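Local coordinates for protein tricorn protease (Thermoplasma acidophilum, PDB 1K32) that is a serine protease that degrades proteins, probably cutting peptides released upstream by the proteasome, with beta-propeller domains thought to gate access of substrate, at residues R433-F439 against I454-E460; A383-N389 against F426-S432. All blocks are in the same frame, centred on the assembly; numbering follows the deposited sequence.

Contact 1 of 2, residues R433-F439 against I454-E460; sequences RFIAYGF and IHVYDME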
loop_
_atom_site.group_PDB
_atom_site.type_symbol
_atom_site.label_atom_id
_atom_site.label_comp_id
_atom_site.label_asym_id
_atom_site.label_seq_id
_atom_site.Cartn_x
_atom_site.Cartn_y
_atom_site.Cartn_z
ATOM N N ARG A 433 -39.180 24.872 -5.053
ATOM C CA ARG A 433 -39.643 26.254 -5.039
ATOM C C ARG A 433 -39.083 27.194 -6.119
ATOM O O ARG A 433 -39.792 28.092 -6.584
ATOM C CB ARG A 433 -39.397 26.865 -3.661
ATOM C CG ARG A 433 -39.752 28.335 -3.599
ATOM C CD ARG A 433 -40.005 28.794 -2.179
ATOM N NE ARG A 433 -40.200 30.235 -2.131
ATOM C CZ ARG A 433 -40.433 30.920 -1.017
ATOM N NH1 ARG A 433 -40.593 32.237 -1.069
ATOM N NH2 ARG A 433 -40.513 30.285 0.145
ATOM N N PHE A 434 -37.831 26.991 -6.518
ATOM C CA PHE A 434 -37.215 27.858 -7.514
ATOM C C PHE A 434 -36.727 27.121 -8.759
ATOM O O PHE A 434 -36.364 25.938 -8.715
ATOM C CB PHE A 434 -36.010 28.609 -6.918
ATOM C CG PHE A 434 -36.242 29.157 -5.544
ATOM C CD1 PHE A 434 -35.829 28.453 -4.420
ATOM C CD2 PHE A 434 -36.866 30.388 -5.366
ATOM C CE1 PHE A 434 -36.033 28.974 -3.137
ATOM C CE2 PHE A 434 -37.072 30.911 -4.087
ATOM C CZ PHE A 434 -36.657 30.207 -2.978
ATOM N N ILE A 435 -36.710 27.850 -9.866
ATOM C CA ILE A 435 -36.232 27.324 -11.131
ATOM C C ILE A 435 -35.233 28.366 -11.625
ATOM O O ILE A 435 -35.590 29.520 -11.866
ATOM C CB ILE A 435 -37.395 27.152 -12.150
ATOM C CG1 ILE A 435 -38.471 26.228 -11.555
ATOM C CG2 ILE A 435 -36.870 26.579 -13.469
ATOM C CD1 ILE A 435 -39.690 26.009 -12.437
ATOM N N ALA A 436 -33.970 27.973 -11.730
ATOM C CA ALA A 436 -32.937 28.885 -12.204
ATOM C C ALA A 436 -32.584 28.451 -13.614
ATOM O O ALA A 436 -32.461 27.257 -13.885
ATOM C CB ALA A 436 -31.706 28.810 -11.303
ATOM N N TYR A 437 -32.411 29.419 -14.507
ATOM C CA TYR A 437 -32.103 29.110 -15.894
ATOM C C TYR A 437 -31.314 30.210 -16.602
ATOM O O TYR A 437 -31.434 31.392 -16.264
ATOM C CB TYR A 437 -33.408 28.854 -16.652
ATOM C CG TYR A 437 -34.414 29.981 -16.517
ATOM C CD1 TYR A 437 -34.501 30.992 -17.472
ATOM C CD2 TYR A 437 -35.271 30.043 -15.420
ATOM C CE1 TYR A 437 -35.420 32.043 -17.340
ATOM C CE2 TYR A 437 -36.199 31.095 -15.270
ATOM C CZ TYR A 437 -36.262 32.087 -16.231
ATOM O OH TYR A 437 -37.133 33.145 -16.059
ATOM N N GLY A 438 -30.489 29.800 -17.569
ATOM C CA GLY A 438 -29.716 30.742 -18.357
ATOM C C GLY A 438 -30.650 31.388 -19.372
ATOM O O GLY A 438 -31.301 30.696 -20.174
ATOM N N PHE A 439 -30.720 32.714 -19.346
ATOM C CA PHE A 439 -31.611 33.444 -20.236
ATOM C C PHE A 439 -30.887 34.204 -21.351
ATOM O O PHE A 439 -30.254 35.229 -21.110
ATOM C CB PHE A 439 -32.484 34.391 -19.391
ATOM C CG PHE A 439 -33.544 35.107 -20.183
ATOM C CD1 PHE A 439 -33.379 36.435 -20.544
ATOM C CD2 PHE A 439 -34.695 34.441 -20.584
ATOM C CE1 PHE A 439 -34.353 37.098 -21.296
ATOM C CE2 PHE A 439 -35.680 35.087 -21.337
ATOM C CZ PHE A 439 -35.511 36.422 -21.696
ATOM N N ILE A 454 -28.452 34.612 -15.697
ATOM C CA ILE A 454 -29.201 33.605 -14.977
ATOM C C ILE A 454 -30.458 34.267 -14.411
ATOM O O ILE A 454 -30.379 35.332 -13.808
ATOM C CB ILE A 454 -28.392 33.031 -13.793
ATOM C CG1 ILE A 454 -27.131 32.321 -14.318
ATOM C CG2 ILE A 454 -29.282 32.083 -12.962
ATOM C CD1 ILE A 454 -27.393 31.274 -15.376
ATOM N N HIS A 455 -31.612 33.659 -14.648
ATOM C CA HIS A 455 -32.874 34.171 -14.103
ATOM C C HIS A 455 -33.399 33.126 -13.137
ATOM O O HIS A 455 -33.201 31.931 -13.348
ATOM C CB HIS A 455 -33.926 34.373 -15.194
ATOM C CG HIS A 455 -33.798 35.663 -15.934
ATOM N ND1 HIS A 455 -32.791 36.569 -15.688
ATOM C CD2 HIS A 455 -34.546 36.191 -16.935
ATOM C CE1 HIS A 455 -32.919 37.600 -16.508
ATOM N NE2 HIS A 455 -33.976 37.394 -17.275
ATOM N N VAL A 456 -34.068 33.568 -12.080
ATOM C CA VAL A 456 -34.618 32.625 -11.126
ATOM C C VAL A 456 -36.115 32.861 -10.978
ATOM O O VAL A 456 -36.555 33.986 -10.714
ATOM C CB VAL A 456 -33.959 32.757 -9.751
ATOM C CG1 VAL A 456 -34.591 31.759 -8.790
ATOM C CG2 VAL A 456 -32.458 32.539 -9.877
ATOM N N TYR A 457 -36.884 31.792 -11.160
ATOM C CA TYR A 457 -38.337 31.842 -11.052
ATOM C C TYR A 457 -38.799 31.299 -9.703
ATOM O O TYR A 457 -38.451 30.177 -9.325
ATOM C CB TYR A 457 -38.965 31.007 -12.171
ATOM C CG TYR A 457 -40.472 31.027 -12.183
ATOM C CD1 TYR A 457 -41.166 32.204 -12.470
ATOM C CD2 TYR A 457 -41.207 29.872 -11.919
ATOM C CE1 TYR A 457 -42.555 32.230 -12.497
ATOM C CE2 TYR A 457 -42.605 29.887 -11.944
ATOM C CZ TYR A 457 -43.268 31.073 -12.234
ATOM O OH TYR A 457 -44.642 31.113 -12.250
ATOM N N ASP A 458 -39.575 32.095 -8.978
ATOM C CA ASP A 458 -40.098 31.676 -7.680
ATOM C C ASP A 458 -41.526 31.171 -7.878
ATOM O O ASP A 458 -42.433 31.956 -8.191
ATOM C CB ASP A 458 -40.108 32.852 -6.692
ATOM C CG ASP A 458 -40.453 32.426 -5.255
ATOM O OD1 ASP A 458 -41.066 31.355 -5.056
ATOM O OD2 ASP A 458 -40.117 33.177 -4.315
ATOM N N MET A 459 -41.713 29.864 -7.698
ATOM C CA MET A 459 -43.024 29.231 -7.835
ATOM C C MET A 459 -44.045 29.890 -6.901
ATOM O O MET A 459 -45.238 29.938 -7.208
ATOM C CB MET A 459 -42.930 27.734 -7.518
ATOM C CG MET A 459 -42.175 26.909 -8.549
ATOM S SD MET A 459 -43.094 26.656 -10.080
ATOM C CE MET A 459 -43.996 25.195 -9.683
ATOM N N GLU A 460 -43.577 30.378 -5.753
ATOM C CA GLU A 460 -44.455 31.053 -4.799
ATOM C C GLU A 460 -44.455 32.533 -5.136
ATOM O O GLU A 460 -43.545 33.268 -4.760
ATOM C CB GLU A 460 -43.964 30.850 -3.363
ATOM C CG GLU A 460 -44.027 29.410 -2.898
ATOM C CD GLU A 460 -43.675 29.241 -1.432
ATOM O OE1 GLU A 460 -43.665 28.084 -0.963
ATOM O OE2 GLU A 460 -43.415 30.252 -0.745
#

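Contact 2 of 2, residues A383-N389 against F426-S432; sequences AMGVDRN and FTISDNS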
loop_
_atom_site.group_PDB
_atom_site.type_symbol
_atom_site.label_atom_id
_atom_site.label_comp_id
_atom_site.label_asym_id
_atom_site.label_seq_id
_atom_site.Cartn_x
_atom_site.Cartn_y
_atom_site.Cartn_z
ATOM N N ALA A 383 -35.426 20.123 -24.249
ATOM C CA ALA A 383 -34.940 19.916 -22.888
ATOM C C ALA A 383 -36.113 19.654 -21.950
ATOM O O ALA A 383 -37.174 20.268 -22.076
ATOM C CB ALA A 383 -34.147 21.150 -22.401
ATOM N N MET A 384 -35.918 18.740 -21.009
ATOM C CA MET A 384 -36.964 18.423 -20.049
ATOM C C MET A 384 -36.379 17.931 -18.727
ATOM O O MET A 384 -35.419 17.169 -18.701
ATOM C CB MET A 384 -37.911 17.374 -20.628
ATOM C CG MET A 384 -39.145 17.118 -19.786
ATOM S SD MET A 384 -38.886 15.783 -18.629
ATOM C CE MET A 384 -39.437 14.379 -19.593
ATOM N N GLY A 385 -36.965 18.398 -17.632
ATOM C CA GLY A 385 -36.515 18.006 -16.314
ATOM C C GLY A 385 -37.721 17.881 -15.410
ATOM O O GLY A 385 -38.783 18.448 -15.704
ATOM N N VAL A 386 -37.574 17.148 -14.310
ATOM C CA VAL A 386 -38.678 16.962 -13.376
ATOM C C VAL A 386 -38.232 17.350 -11.983
ATOM O O VAL A 386 -37.101 17.066 -11.596
ATOM C CB VAL A 386 -39.151 15.492 -13.353
ATOM C CG1 VAL A 386 -40.328 15.335 -12.405
ATOM C CG2 VAL A 386 -39.528 15.040 -14.771
ATOM N N ASP A 387 -39.111 17.998 -11.221
ATOM C CA ASP A 387 -38.731 18.382 -9.871
ATOM C C ASP A 387 -38.563 17.103 -9.061
ATOM O O ASP A 387 -39.115 16.061 -9.410
ATOM C CB ASP A 387 -39.784 19.297 -9.236
ATOM C CG ASP A 387 -40.969 18.538 -8.694
ATOM O OD1 ASP A 387 -41.038 18.329 -7.462
ATOM O OD2 ASP A 387 -41.830 18.145 -9.506
ATOM N N ARG A 388 -37.804 17.190 -7.980
ATOM C CA ARG A 388 -37.537 16.032 -7.145
ATOM C C ARG A 388 -38.765 15.459 -6.440
ATOM O O ARG A 388 -38.769 14.297 -6.056
ATOM C CB ARG A 388 -36.445 16.371 -6.129
ATOM C CG ARG A 388 -35.910 15.160 -5.417
ATOM C CD ARG A 388 -34.641 15.467 -4.655
ATOM N NE ARG A 388 -34.200 14.291 -3.912
ATOM C CZ ARG A 388 -33.191 14.283 -3.051
ATOM N NH1 ARG A 388 -32.868 13.159 -2.423
ATOM N NH2 ARG A 388 -32.510 15.397 -2.817
ATOM N N ASN A 389 -39.813 16.257 -6.284
ATOM C CA ASN A 389 -41.014 15.762 -5.632
ATOM C C ASN A 389 -42.044 15.232 -6.631
ATOM O O ASN A 389 -43.139 14.817 -6.249
ATOM C CB ASN A 389 -41.612 16.857 -4.752
ATOM C CG ASN A 389 -40.691 17.237 -3.603
ATOM O OD1 ASN A 389 -40.203 18.369 -3.519
ATOM N ND2 ASN A 389 -40.437 16.283 -2.718
ATOM N N PHE A 426 -31.311 24.762 -17.381
ATOM C CA PHE A 426 -32.117 25.079 -16.196
ATOM C C PHE A 426 -31.983 24.030 -15.113
ATOM O O PHE A 426 -31.539 22.916 -15.374
ATOM C CB PHE A 426 -33.606 25.235 -16.552
ATOM C CG PHE A 426 -34.208 24.050 -17.278
ATOM C CD1 PHE A 426 -34.449 24.108 -18.647
ATOM C CD2 PHE A 426 -34.582 22.899 -16.586
ATOM C CE1 PHE A 426 -35.059 23.041 -19.315
ATOM C CE2 PHE A 426 -35.195 21.825 -17.250
ATOM C CZ PHE A 426 -35.435 21.896 -18.610
ATOM N N THR A 427 -32.388 24.388 -13.900
ATOM C CA THR A 427 -32.307 23.474 -12.766
ATOM C C THR A 427 -33.453 23.775 -11.793
ATOM O O THR A 427 -33.990 24.878 -11.783
ATOM C CB THR A 427 -30.932 23.615 -12.039
ATOM O OG1 THR A 427 -30.734 22.499 -11.170
ATOM C CG2 THR A 427 -30.867 24.910 -11.215
ATOM N N ILE A 428 -33.825 22.789 -10.985
ATOM C CA ILE A 428 -34.917 22.964 -10.032
ATOM C C ILE A 428 -34.426 22.720 -8.621
ATOM O O ILE A 428 -33.798 21.688 -8.371
ATOM C CB ILE A 428 -36.057 21.957 -10.299
ATOM C CG1 ILE A 428 -36.385 21.932 -11.787
ATOM C CG2 ILE A 428 -37.292 22.336 -9.474
ATOM C CD1 ILE A 428 -37.353 20.852 -12.171
ATOM N N SER A 429 -34.726 23.643 -7.701
ATOM C CA SER A 429 -34.312 23.494 -6.301
ATOM C C SER A 429 -34.916 22.230 -5.694
ATOM O O SER A 429 -35.997 21.794 -6.103
ATOM C CB SER A 429 -34.724 24.724 -5.471
ATOM O OG SER A 429 -36.128 24.970 -5.516
ATOM N N ASP A 430 -34.226 21.641 -4.719
ATOM C CA ASP A 430 -34.712 20.416 -4.090
ATOM C C ASP A 430 -36.070 20.542 -3.405
ATOM O O ASP A 430 -36.798 19.562 -3.313
ATOM C CB ASP A 430 -33.700 19.874 -3.081
ATOM C CG ASP A 430 -32.519 19.186 -3.745
ATOM O OD1 ASP A 430 -31.862 18.372 -3.065
ATOM O OD2 ASP A 430 -32.240 19.461 -4.932
ATOM N N ASN A 431 -36.406 21.733 -2.914
ATOM C CA ASN A 431 -37.695 21.931 -2.267
ATOM C C ASN A 431 -38.757 22.336 -3.298
ATOM O O ASN A 431 -39.862 22.748 -2.939
ATOM C CB ASN A 431 -37.598 22.992 -1.158
ATOM C CG ASN A 431 -37.191 24.354 -1.680
ATOM O OD1 ASN A 431 -37.275 24.624 -2.875
ATOM N ND2 ASN A 431 -36.760 25.228 -0.777
ATOM N N SER A 432 -38.402 22.215 -4.578
ATOM C CA SER A 432 -39.306 22.524 -5.694
ATOM C C SER A 432 -39.837 23.953 -5.749
ATOM O O SER A 432 -40.821 24.230 -6.436
ATOM C CB SER A 432 -40.489 21.548 -5.677
ATOM O OG SER A 432 -40.036 20.202 -5.703
HETATM O O HOH W 1 -36.251 19.639 -7.634
#

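Contact 1 of 2, residues R433-F439 against I454-E460
R433 meets two acids at the open end of an antiparallel hairpin. Its NE reaches D458 OD1 at 3.2 Å, on the syn side though tilted out of the carboxylate plane, in a salt bridge to which NH1 adds a weak bond to OD2. The E460 carboxylate stacks on the guanidinium, with OE2 over its centre and 3.0 Å from R433 NH2, an attraction of charges with no N-H aimed at it. A flat guanidinium suits this place, since it can bond one acid at its edge and stack on another. With CG anti to the backbone N (chi1 176°) and the chain extended beyond, the arginine lays its CG over the F434 ring. A leucine here would probably leave D458 and E460 close together without the charge that draws them to the strand end. E460 N also grips D458 OD1, from the opposite side of the carboxylate plane to R433 NE, closing an Asx turn.

At the other end Y437, F439 and H455 form an aromatic cluster. H455 CB sits over the Y437 ring, a CH-pi contact of 3.8 Å to its centroid, while F439 CB lies over the imidazole. On the other face the small A436 fits between V456 and I454. Paired backbone bonds of I435 with Y457 and Y437 with H455 hold the register.

These are the two middle strands of a four-stranded propeller blade, flanked by 426-428 and 463-466. Y437, F439, H455 and Y457 pack against strand 412-417, where E416 takes the Y437 hydroxyl; F434, A436 and I454 face strand 474-479.

Contact 2 of 2, residues A383-N389 against F426-S432
The ring of F426 turns its rim to segment 383-389: the backbone N atoms of M384 and G385 lie at its edge, close to the ring plane, with F426 CE2 3.9 Å from G385 N. A383 CB approaches the same ring obliquely, 3.7 Å from F426 CE1. CG of F426 stands between the backbone N and the carbonyl carbon (chi1 55°), which sets the ring's rim against the backbone of 384-385. Glycine suits position 385 because a beta carbon there would come tight against F426 CE2. The other flat group, the R388 guanidinium, has D430 at its edge; the carboxylate stands almost perpendicular to it, with planes 89° apart. R388 NH2 to D430 OD1, at 3.1 Å, is a salt bridge with a weak, bent hydrogen bond, and R619 forms a second salt bridge to the same oxygen.

Beside the ring, I428 pushes CD1 against the backbone where V386 passes into D387, 3.5 Å from D387 N, while its CG2 packs on D387 CB.

Beyond the strands the contact becomes polar. S432 OG lies 2.8 Å from D387 OD1 and 2.9 Å from N389 OD1, and its single proton can serve either. D387 OD1 also accepts from N389 N in an Asx turn, and its OD2 takes the backbone N atoms of K391 and F392, so the backbone bonds that hold this carboxylate also fix the oxygen that meets S432. A water accepts from R388 N and donates to S429 O (2.7 Å), bridging to the type I turn 429-432.

Strands 383-386 and 426-428 run nearly parallel, their axes 7.8 Å apart, too far for backbone pairing. Each is an outermost strand of its own four-stranded antiparallel blade, 381-386 beside 392-397 and 426-428 beside 434-441; V394 helps to cover both F426 and I428.

In the fold
Contact 1 lies within one propeller blade and is largely buried; contact 2 joins that blade to the preceding one and lies nearer the surface. Paired backbone bonds dominate the first, with charges gathered at the open end of the hairpin, whereas the second relies on side chains and a water across facing sheets. Strand 426-428 links them: its T427 N bonds to A436 O, so the strand that meets the neighbouring blade is also edge partner to the hairpin of contact 1. The turn following it is tied in as well, S429 OG lying 2.8 Å from F434 N in a probable hydrogen bond. The centres of contact 1 and contact 2 are about 10 Å apart.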